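Local structure of minor pilin subunit PapF (Escherichia coli, 2W07) at residues T76-T79 against H80-I83. The protein serves as a minor subunit of P pili, the polar surface filaments with which the bacterium colonises the epithelium of specific host organs. The protein carries 1 engineered substitution. Numbering follows the deposited sequence.
Sequences TNIT and HFGI
Thr76 reaches across the loop to the carbonyl of Phe81: its hydroxyl OG1 donates to Phe81 O at 2.7 Å, coming from above the carbonyl plane. The same OG1 accepts from Ile78 N, 3.1 Å away, which makes an ST turn, so one oxygen ties the start of the loop to the first residue of the strand. With chi1 at 68°, OG1 sits between the backbone N and carbonyl carbon of its own residue, from where it can meet both partners. Thr76 N adds a weak bond to Phe81 O.

The backbone reverses in a type II beta turn from Ile78 to Phe81, closed by Phe81 N to Ile78 O at 3.1 Å. His80, with phi at 66°, takes the left-handed third position of that turn. The loop joins strand 73-75, outermost of its sheet within this chain, to strand 81-87, its antiparallel neighbour in the immunoglobulin-like fold of pilins, and Ile83 pairs with Leu74 through backbone bonds.

Ile78 CG2 lies against Phe81 CB at 3.6 Å, and Thr76 CG2 rests over Gly82 CA and beside Ile83 CG1. The Phe81 ring presents its edge to Thr76 OG1, with CD2 3.3 Å from that oxygen, and also meets the rings of Phe137 and His34. At the outer end, Thr79 CG2 lies over one face of the His80 imidazole, whose ND1 is hydrogen-bonded to Asn127 OD1.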
loop_
_atom_site.group_PDB
_atom_site.type_symbol
_atom_site.label_atom_id
_atom_site.label_comp_id
_atom_site.label_asym_id
_atom_site.label_seq_id
_atom_site.Cartn_x
_atom_site.Cartn_y
_atom_site.Cartn_z
ATOM N N THR B 76 -2.443 -1.849 -24.911
ATOM C CA THR B 76 -3.805 -2.368 -24.949
ATOM C C THR B 76 -3.778 -3.649 -25.772
ATOM O O THR B 76 -2.707 -4.191 -26.034
ATOM C CB THR B 76 -4.765 -1.373 -25.613
ATOM O OG1 THR B 76 -4.450 -1.268 -27.007
ATOM C CG2 THR B 76 -4.650 -0.003 -24.956
ATOM N N ASN B 77 -4.950 -4.132 -26.175
ATOM C CA ASN B 77 -5.023 -5.343 -26.984
ATOM C C ASN B 77 -5.001 -4.959 -28.458
ATOM O O ASN B 77 -5.524 -5.672 -29.315
ATOM C CB ASN B 77 -6.289 -6.144 -26.648
ATOM C CG ASN B 77 -7.567 -5.380 -26.938
ATOM O OD1 ASN B 77 -7.739 -4.241 -26.504
ATOM N ND2 ASN B 77 -8.481 -6.014 -27.665
ATOM N N ILE B 78 -4.391 -3.811 -28.734
ATOM C CA ILE B 78 -4.253 -3.291 -30.090
ATOM C C ILE B 78 -2.826 -2.784 -30.249
ATOM O O ILE B 78 -2.382 -1.918 -29.497
ATOM C CB ILE B 78 -5.221 -2.121 -30.359
ATOM C CG1 ILE B 78 -6.666 -2.611 -30.291
ATOM C CG2 ILE B 78 -4.937 -1.516 -31.726
ATOM C CD1 ILE B 78 -7.695 -1.563 -30.693
ATOM N N THR B 79 -2.104 -3.335 -31.218
ATOM C CA THR B 79 -0.724 -2.932 -31.451
ATOM C C THR B 79 -0.674 -1.438 -31.779
ATOM O O THR B 79 -1.553 -0.920 -32.470
ATOM C CB THR B 79 -0.107 -3.714 -32.627
ATOM O OG1 THR B 79 -0.623 -5.054 -32.637
ATOM C CG2 THR B 79 1.419 -3.766 -32.492
ATOM N N HIS B 80 0.351 -0.756 -31.274
ATOM C CA HIS B 80 0.537 0.677 -31.509
ATOM C C HIS B 80 -0.536 1.569 -30.886
ATOM O O HIS B 80 -0.600 2.766 -31.170
ATOM C CB HIS B 80 0.628 0.966 -33.012
ATOM C CG HIS B 80 1.864 0.420 -33.655
ATOM N ND1 HIS B 80 3.133 0.752 -33.231
ATOM C CD2 HIS B 80 2.025 -0.448 -34.682
ATOM C CE1 HIS B 80 4.023 0.111 -33.968
ATOM N NE2 HIS B 80 3.377 -0.624 -34.855
ATOM N N PHE B 81 -1.377 0.991 -30.036
ATOM C CA PHE B 81 -2.428 1.758 -29.384
ATOM C C PHE B 81 -2.377 1.556 -27.870
ATOM O O PHE B 81 -2.357 0.424 -27.385
ATOM C CB PHE B 81 -3.793 1.329 -29.907
ATOM C CG PHE B 81 -4.931 2.087 -29.295
ATOM C CD1 PHE B 81 -5.239 3.368 -29.728
ATOM C CD2 PHE B 81 -5.671 1.535 -28.257
ATOM C CE1 PHE B 81 -6.266 4.089 -29.134
ATOM C CE2 PHE B 81 -6.697 2.249 -27.658
ATOM C CZ PHE B 81 -6.993 3.528 -28.097
ATOM N N GLY B 82 -2.357 2.652 -27.123
ATOM C CA GLY B 82 -2.304 2.535 -25.679
ATOM C C GLY B 82 -3.088 3.603 -24.950
ATOM O O GLY B 82 -3.708 4.475 -25.564
ATOM N N ILE B 83 -3.068 3.526 -23.625
ATOM C CA ILE B 83 -3.766 4.491 -22.788
ATOM C C ILE B 83 -2.741 5.197 -21.915
ATOM O O ILE B 83 -2.052 4.557 -21.124
ATOM C CB ILE B 83 -4.803 3.802 -21.877
ATOM C CG1 ILE B 83 -5.800 3.005 -22.724
ATOM C CG2 ILE B 83 -5.530 4.842 -21.032
ATOM C CD1 ILE B 83 -6.640 3.850 -23.657
#